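Local structure of cytosol aminopeptidase (Coxiella burnetii, 3IJ3) at residues D27-F37 and K152-V163. The protein probably acts as a manganese-dependent aminopeptidase of the M17 family, removing residues from the N-termini of peptides. Sequence-based numbering, arbitrary orientation.
With SO4 (sulfate ion), chain H.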
ATOM      1  N   ASP A  27     -37.753 -23.545  20.147  1.00 32.78           N
ATOM      2  CA  ASP A  27     -37.853 -23.764  21.598  1.00 31.88           C
ATOM      3  C   ASP A  27     -37.749 -22.468  22.435  1.00 29.22           C
ATOM      4  O   ASP A  27     -37.712 -22.533  23.657  1.00 30.66           O
ATOM      5  CB  ASP A  27     -36.894 -24.838  22.098  1.00 33.54           C
ATOM      6  CG  ASP A  27     -35.446 -24.446  21.981  1.00 38.38           C
ATOM      7  OD1 ASP A  27     -35.155 -23.285  21.605  1.00 44.53           O
ATOM      8  OD2 ASP A  27     -34.591 -25.316  22.284  1.00 44.84           O
ATOM      9  N   CYS A  28     -37.676 -21.309  21.782  1.00 24.49           N
ATOM     10  CA  CYS A  28     -37.734 -20.029  22.506  1.00 22.36           C
ATOM     11  C   CYS A  28     -39.211 -19.660  22.774  1.00 19.20           C
ATOM     12  O   CYS A  28     -39.499 -18.683  23.479  1.00 16.98           O
ATOM     13  CB  CYS A  28     -37.061 -18.914  21.716  1.00 21.20           C
ATOM     14  SG  CYS A  28     -37.713 -18.695  20.072  1.00 24.41           S
ATOM     15  N   TYR A  29     -40.139 -20.429  22.194  1.00 17.51           N
ATOM     16  CA  TYR A  29     -41.567 -20.164  22.355  1.00 16.84           C
ATOM     17  C   TYR A  29     -42.298 -21.243  23.116  1.00 17.90           C
ATOM     18  O   TYR A  29     -41.882 -22.401  23.133  1.00 17.45           O
ATOM     19  CB  TYR A  29     -42.263 -20.025  20.995  1.00 16.69           C
ATOM     20  CG  TYR A  29     -41.785 -18.882  20.142  1.00 14.38           C
ATOM     21  CD1 TYR A  29     -41.961 -17.570  20.554  1.00 14.26           C
ATOM     22  CD2 TYR A  29     -41.228 -19.105  18.887  1.00 16.76           C
ATOM     23  CE1 TYR A  29     -41.544 -16.496  19.760  1.00 12.89           C
ATOM     24  CE2 TYR A  29     -40.815 -18.052  18.090  1.00 17.15           C
ATOM     25  CZ  TYR A  29     -40.961 -16.750  18.543  1.00 13.02           C
ATOM     26  OH  TYR A  29     -40.565 -15.725  17.749  1.00 14.01           O
ATOM     27  N   LEU A  30     -43.412 -20.836  23.729  1.00 17.43           N
ATOM     28  CA  LEU A  30     -44.299 -21.729  24.441  1.00 18.14           C
ATOM     29  C   LEU A  30     -45.597 -21.751  23.662  1.00 18.79           C
ATOM     30  O   LEU A  30     -46.040 -20.718  23.170  1.00 16.53           O
ATOM     31  CB  LEU A  30     -44.542 -21.234  25.862  1.00 18.99           C
ATOM     32  CG  LEU A  30     -43.299 -21.189  26.735  1.00 20.94           C
ATOM     33  CD1 LEU A  30     -43.605 -20.487  28.043  1.00 20.28           C
ATOM     34  CD2 LEU A  30     -42.758 -22.579  26.970  1.00 25.64           C
ATOM     35  N   THR A  31     -46.220 -22.919  23.534  1.00 21.12           N
ATOM     36  CA  THR A  31     -47.455 -23.003  22.758  1.00 23.66           C
ATOM     37  C   THR A  31     -48.703 -23.404  23.546  1.00 24.88           C
ATOM     38  O   THR A  31     -49.803 -23.309  23.012  1.00 27.37           O
ATOM     39  CB  THR A  31     -47.257 -23.875  21.496  1.00 24.64           C
ATOM     40  OG1 THR A  31     -46.732 -25.143  21.874  1.00 27.58           O
ATOM     41  CG2 THR A  31     -46.265 -23.186  20.533  1.00 25.28           C
ATOM     42  N   GLU A  32     -48.561 -23.813  24.804  1.00 25.72           N
ATOM     43  CA  GLU A  32     -49.741 -24.134  25.619  1.00 26.74           C
ATOM     44  C   GLU A  32     -50.123 -22.905  26.435  1.00 26.38           C
ATOM     45  O   GLU A  32     -49.358 -22.462  27.290  1.00 26.34           O
ATOM     46  CB  GLU A  32     -49.504 -25.321  26.556  1.00 27.25           C
ATOM     47  CG  GLU A  32     -50.742 -25.615  27.450  1.00 31.38           C
ATOM     48  CD  GLU A  32     -50.583 -26.834  28.351  1.00 35.78           C
ATOM     49  OE1 GLU A  32     -49.601 -27.596  28.182  1.00 41.01           O
ATOM     50  OE2 GLU A  32     -51.457 -27.030  29.224  1.00 38.82           O
ATOM     51  N   LYS A  33     -51.313 -22.366  26.187  1.00 26.32           N
ATOM     52  CA  LYS A  33     -51.756 -21.164  26.891  1.00 27.12           C
ATOM     53  C   LYS A  33     -52.002 -21.420  28.380  1.00 26.58           C
ATOM     54  O   LYS A  33     -52.618 -22.421  28.749  1.00 26.40           O
ATOM     55  CB  LYS A  33     -53.012 -20.579  26.235  1.00 27.63           C
ATOM     56  CG  LYS A  33     -53.364 -19.195  26.756  1.00 31.14           C
ATOM     57  CD  LYS A  33     -54.465 -18.545  25.944  1.00 34.80           C
ATOM     58  CE  LYS A  33     -54.684 -17.103  26.381  1.00 35.56           C
ATOM     59  NZ  LYS A  33     -55.748 -16.455  25.562  1.00 39.49           N
ATOM     60  N   LYS A  34     -51.516 -20.504  29.218  1.00 26.23           N
ATOM     61  CA  LYS A  34     -51.668 -20.594  30.677  1.00 26.70           C
ATOM     62  C   LYS A  34     -51.945 -19.233  31.299  1.00 26.25           C
ATOM     63  O   LYS A  34     -51.587 -18.196  30.736  1.00 25.63           O
ATOM     64  CB  LYS A  34     -50.423 -21.194  31.326  1.00 27.20           C
ATOM     65  CG  LYS A  34     -50.165 -22.615  30.911  1.00 29.38           C
ATOM     66  CD  LYS A  34     -48.999 -23.201  31.665  1.00 31.18           C
ATOM     67  CE  LYS A  34     -48.791 -24.660  31.278  1.00 32.40           C
ATOM     68  NZ  LYS A  34     -47.719 -25.285  32.086  1.00 33.03           N
ATOM     69  N   LYS A  35     -52.577 -19.249  32.475  1.00 25.45           N
ATOM     70  CA  LYS A  35     -52.926 -18.023  33.189  1.00 25.85           C
ATOM     71  C   LYS A  35     -51.842 -17.494  34.131  1.00 23.72           C
ATOM     72  O   LYS A  35     -52.051 -16.477  34.789  1.00 25.27           O
ATOM     73  CB  LYS A  35     -54.240 -18.229  33.976  1.00 26.76           C
ATOM     74  CG  LYS A  35     -55.468 -18.427  33.105  1.00 30.80           C
ATOM     75  CD  LYS A  35     -55.779 -17.169  32.289  1.00 36.15           C
ATOM     76  CE  LYS A  35     -57.101 -17.295  31.542  1.00 40.35           C
ATOM     77  NZ  LYS A  35     -57.360 -16.090  30.701  1.00 43.82           N
ATOM     78  N   ASN A  36     -50.685 -18.155  34.183  1.00 21.36           N
ATOM     79  CA  ASN A  36     -49.597 -17.729  35.069  1.00 18.91           C
ATOM     80  C   ASN A  36     -48.286 -17.268  34.392  1.00 18.07           C
ATOM     81  O   ASN A  36     -47.214 -17.314  35.014  1.00 18.12           O
ATOM     82  CB  ASN A  36     -49.294 -18.824  36.095  1.00 19.79           C
ATOM     83  CG  ASN A  36     -48.986 -20.162  35.460  1.00 19.20           C
ATOM     84  OD1 ASN A  36     -48.855 -20.267  34.232  1.00 17.48           O
ATOM     85  ND2 ASN A  36     -48.878 -21.211  36.297  1.00 13.61           N
ATOM     86  N   PHE A  37     -48.353 -16.838  33.133  1.00 15.92           N
ATOM     87  CA  PHE A  37     -47.140 -16.332  32.489  1.00 14.41           C
ATOM     88  C   PHE A  37     -46.810 -14.940  33.038  1.00 13.53           C
ATOM     89  O   PHE A  37     -47.704 -14.230  33.469  1.00 14.49           O
ATOM     90  CB  PHE A  37     -47.311 -16.203  30.981  1.00 13.28           C
ATOM     91  CG  PHE A  37     -47.534 -17.495  30.257  1.00 15.52           C
ATOM     92  CD1 PHE A  37     -46.751 -18.600  30.511  1.00 20.02           C
ATOM     93  CD2 PHE A  37     -48.454 -17.556  29.213  1.00 19.00           C
ATOM     94  CE1 PHE A  37     -46.939 -19.791  29.790  1.00 22.32           C
ATOM     95  CE2 PHE A  37     -48.640 -18.736  28.492  1.00 21.24           C
ATOM     96  CZ  PHE A  37     -47.879 -19.844  28.781  1.00 19.49           C
ATOM     97  N   LYS A 152     -38.544 -17.788  27.884  1.00 15.84           N
ATOM     98  CA  LYS A 152     -39.364 -18.251  26.753  1.00 15.59           C
ATOM     99  C   LYS A 152     -40.619 -17.408  26.682  1.00 14.29           C
ATOM    100  O   LYS A 152     -41.071 -16.880  27.702  1.00 14.49           O
ATOM    101  CB  LYS A 152     -39.710 -19.720  26.878  1.00 16.74           C
ATOM    102  CG  LYS A 152     -38.482 -20.627  26.870  1.00 20.33           C
ATOM    103  CD  LYS A 152     -38.921 -22.075  26.758  1.00 27.99           C
ATOM    104  CE  LYS A 152     -37.746 -23.050  26.695  1.00 30.23           C
ATOM    105  NZ  LYS A 152     -38.291 -24.417  26.390  1.00 35.41           N
ATOM    106  N   LEU A 153     -41.165 -17.268  25.475  1.00 12.15           N
ATOM    107  CA  LEU A 153     -42.332 -16.423  25.245  1.00 10.78           C
ATOM    108  C   LEU A 153     -43.498 -17.190  24.678  1.00 12.09           C
ATOM    109  O   LEU A 153     -43.344 -17.995  23.742  1.00 11.00           O
ATOM    110  CB  LEU A 153     -41.963 -15.306  24.263  1.00 11.19           C
ATOM    111  CG  LEU A 153     -42.908 -14.130  24.039  1.00 12.60           C
ATOM    112  CD1 LEU A 153     -43.052 -13.299  25.348  1.00 11.84           C
ATOM    113  CD2 LEU A 153     -42.358 -13.222  22.903  1.00  9.10           C
ATOM    114  N   PHE A 154     -44.686 -16.918  25.212  1.00 11.01           N
ATOM    115  CA  PHE A 154     -45.864 -17.539  24.707  1.00 12.15           C
ATOM    116  C   PHE A 154     -46.164 -17.050  23.287  1.00 11.96           C
ATOM    117  O   PHE A 154     -46.125 -15.842  23.017  1.00 12.12           O
ATOM    118  CB  PHE A 154     -47.056 -17.255  25.607  1.00 13.13           C
ATOM    119  CG  PHE A 154     -48.341 -17.790  25.060  1.00 14.40           C
ATOM    120  CD1 PHE A 154     -48.500 -19.149  24.876  1.00 15.31           C
ATOM    121  CD2 PHE A 154     -49.381 -16.941  24.713  1.00 14.65           C
ATOM    122  CE1 PHE A 154     -49.687 -19.665  24.356  1.00 16.24           C
ATOM    123  CE2 PHE A 154     -50.561 -17.448  24.194  1.00 17.31           C
ATOM    124  CZ  PHE A 154     -50.704 -18.812  24.007  1.00 17.82           C
ATOM    125  N   LEU A 155     -46.461 -17.993  22.386  1.00 11.62           N
ATOM    126  CA  LEU A 155     -46.823 -17.669  21.007  1.00 11.58           C
ATOM    127  C   LEU A 155     -48.291 -18.074  20.764  1.00 11.99           C
ATOM    128  O   LEU A 155     -48.583 -19.266  20.637  1.00 13.93           O
ATOM    129  CB  LEU A 155     -45.883 -18.379  20.026  1.00 12.35           C
ATOM    130  CG  LEU A 155     -46.120 -18.188  18.529  1.00 11.06           C
ATOM    131  CD1 LEU A 155     -46.146 -16.742  18.139  1.00 11.63           C
ATOM    132  CD2 LEU A 155     -45.012 -18.942  17.731  1.00 14.32           C
ATOM    133  N   PRO A 156     -49.206 -17.095  20.686  1.00 12.94           N
ATOM    134  CA  PRO A 156     -50.638 -17.388  20.491  1.00 15.16           C
ATOM    135  C   PRO A 156     -50.911 -18.126  19.181  1.00 15.52           C
ATOM    136  O   PRO A 156     -50.235 -17.892  18.173  1.00 14.20           O
ATOM    137  CB  PRO A 156     -51.304 -16.006  20.482  1.00 15.84           C
ATOM    138  CG  PRO A 156     -50.301 -15.067  20.990  1.00 18.18           C
ATOM    139  CD  PRO A 156     -48.947 -15.646  20.762  1.00 13.73           C
ATOM    140  N   GLN A 157     -51.920 -18.980  19.197  1.00 15.39           N
ATOM    141  CA  GLN A 157     -52.253 -19.825  18.054  1.00 17.58           C
ATOM    142  C   GLN A 157     -52.531 -19.020  16.782  1.00 16.70           C
ATOM    143  O   GLN A 157     -52.144 -19.437  15.671  1.00 17.83           O
ATOM    144  CB  GLN A 157     -53.425 -20.755  18.433  1.00 19.55           C
ATOM    145  CG  GLN A 157     -53.552 -21.999  17.550  1.00 24.87           C
ATOM    146  CD  GLN A 157     -54.078 -21.690  16.172  1.00 32.50           C
ATOM    147  OE1 GLN A 157     -54.970 -20.851  16.017  1.00 38.68           O
ATOM    148  NE2 GLN A 157     -53.550 -22.385  15.158  1.00 36.47           N
ATOM    149  N   ALA A 158     -53.140 -17.849  16.942  1.00 17.23           N
ATOM    150  CA  ALA A 158     -53.481 -16.989  15.795  1.00 17.70           C
ATOM    151  C   ALA A 158     -52.262 -16.512  15.001  1.00 17.12           C
ATOM    152  O   ALA A 158     -52.361 -16.225  13.804  1.00 17.26           O
ATOM    153  CB  ALA A 158     -54.298 -15.781  16.277  1.00 18.24           C
ATOM    154  N   HIS A 159     -51.109 -16.443  15.659  1.00 15.33           N
ATOM    155  CA  HIS A 159     -49.896 -15.957  15.024  1.00 15.15           C
ATOM    156  C   HIS A 159     -48.812 -17.005  14.926  1.00 14.09           C
ATOM    157  O   HIS A 159     -47.742 -16.736  14.387  1.00 11.99           O
ATOM    158  CB  HIS A 159     -49.338 -14.795  15.848  1.00 16.62           C
ATOM    159  CG  HIS A 159     -50.313 -13.681  16.024  1.00 21.19           C
ATOM    160  ND1 HIS A 159     -50.518 -12.722  15.056  1.00 25.31           N
ATOM    161  CD2 HIS A 159     -51.163 -13.392  17.034  1.00 26.38           C
ATOM    162  CE1 HIS A 159     -51.444 -11.878  15.475  1.00 28.03           C
ATOM    163  NE2 HIS A 159     -51.858 -12.265  16.667  1.00 26.71           N
ATOM    164  N   ARG A 160     -49.106 -18.208  15.393  1.00 12.96           N
ATOM    165  CA  ARG A 160     -48.101 -19.263  15.494  1.00 13.82           C
ATOM    166  C   ARG A 160     -47.473 -19.690  14.180  1.00 12.63           C
ATOM    167  O   ARG A 160     -46.235 -19.775  14.088  1.00 11.08           O
ATOM    168  CB  ARG A 160     -48.709 -20.454  16.220  1.00 14.98           C
ATOM    169  CG  ARG A 160     -47.741 -21.536  16.675  1.00 19.04           C
ATOM    170  CD  ARG A 160     -48.507 -22.454  17.651  1.00 23.65           C
ATOM    171  NE  ARG A 160     -48.952 -21.722  18.857  1.00 25.99           N
ATOM    172  CZ  ARG A 160     -49.882 -22.159  19.724  1.00 29.78           C
ATOM    173  NH1 ARG A 160     -50.496 -23.323  19.513  1.00 29.18           N
ATOM    174  NH2 ARG A 160     -50.226 -21.421  20.794  1.00 24.59           N
ATOM    175  N   LYS A 161     -48.301 -19.956  13.166  1.00 11.02           N
ATOM    176  CA  LYS A 161     -47.783 -20.396  11.875  1.00 12.28           C
ATOM    177  C   LYS A 161     -46.911 -19.313  11.212  1.00 10.99           C
ATOM    178  O   LYS A 161     -45.799 -19.583  10.743  1.00  8.98           O
ATOM    179  CB  LYS A 161     -48.911 -20.787  10.914  1.00 12.77           C
ATOM    180  CG  LYS A 161     -48.392 -21.443   9.598  1.00 16.27           C
ATOM    181  CD  LYS A 161     -49.453 -21.579   8.534  1.00 21.23           C
ATOM    182  CE  LYS A 161     -48.989 -22.462   7.388  1.00 24.30           C
ATOM    183  NZ  LYS A 161     -47.628 -22.173   6.895  1.00 19.69           N
ATOM    184  N   ARG A 162     -47.422 -18.091  11.148  1.00 12.11           N
ATOM    185  CA  ARG A 162     -46.670 -17.024  10.485  1.00 12.38           C
ATOM    186  C   ARG A 162     -45.353 -16.736  11.196  1.00 10.62           C
ATOM    187  O   ARG A 162     -44.313 -16.570  10.546  1.00  9.54           O
ATOM    188  CB  ARG A 162     -47.497 -15.761  10.442  1.00 15.14           C
ATOM    189  CG  ARG A 162     -46.889 -14.653   9.623  1.00 22.24           C
ATOM    190  CD  ARG A 162     -46.990 -14.888   8.156  1.00 29.69           C
ATOM    191  NE  ARG A 162     -48.389 -14.978   7.719  1.00 36.22           N
ATOM    192  CZ  ARG A 162     -48.786 -14.866   6.454  1.00 39.47           C
ATOM    193  NH1 ARG A 162     -50.079 -14.967   6.158  1.00 42.05           N
ATOM    194  NH2 ARG A 162     -47.907 -14.624   5.486  1.00 38.36           N
ATOM    195  N   VAL A 163     -45.381 -16.638  12.519  1.00  8.83           N
ATOM    196  CA  VAL A 163     -44.153 -16.372  13.261  1.00 10.14           C
ATOM    197  C   VAL A 163     -43.149 -17.545  13.138  1.00 10.11           C
ATOM    198  O   VAL A 163     -41.951 -17.323  12.938  1.00 10.10           O
ATOM    199  CB  VAL A 163     -44.447 -16.017  14.745  1.00 11.26           C
ATOM    200  CG1 VAL A 163     -43.155 -16.025  15.552  1.00  8.75           C
ATOM    201  CG2 VAL A 163     -45.173 -14.670  14.828  1.00 11.13           C
TER
HETATM  202  S   SO4 H 465     -50.828 -17.950   8.088  0.50 41.14           S
HETATM  203  O1  SO4 H 465     -51.391 -18.086   9.434  0.50 35.78           O
HETATM  204  O2  SO4 H 465     -51.325 -19.034   7.238  0.50 39.74           O
HETATM  205  O3  SO4 H 465     -51.252 -16.683   7.507  0.50 38.06           O
HETATM  206  O4  SO4 H 465     -49.375 -18.006   8.153  0.50 38.71           O
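Residues 29-30 pair in parallel with strand 151-154: Leu153 N donates to Cys28 O, Leu30 N to Leu153 O, and Leu155 N to Leu30 O (2.9 Å). Beyond the strand pair, Arg160, on the helix that follows, reaches back, its chain bent at chi3 (-63°), and donates to Leu155 O from both NE and NH2, the latter at 2.7 Å, the oxygen lying in the guanidinium plane. The guanidinium lies flat between Thr31 CB and Gln157 CA, one over each face, and its NH2 also comes within 2.9 Å of Thr31 O. On the side of the sheet that carries Tyr29 and Leu153, methyl CD2 of Leu155 sits over the phenol ring in a CH-pi contact, 4.1 Å from the centroid, while Cys28 SG lies over the rim of the opposite face. Farther out along the ring, Val163 CG1 approaches Tyr29 OH at 3.4 Å; that hydroxyl is hydrogen-bonded to Leu130 O of helix 123-135. The other side holds Phe154, whose CG stands 3.6 Å from Phe37 CE2, the two rings slid apart with little overlap. Lys33 CB packs on Phe154 CZ, and Leu30 meets the aliphatic part of Lys152. Strand 29-30 is an outermost strand of the N-terminal domain's sheet within this chain. Two donors converging on Leu155 O hold the guanidinium flat against Thr31, carrying the grip across the contact, while mainly apolar contacts flank the pairing on both sides.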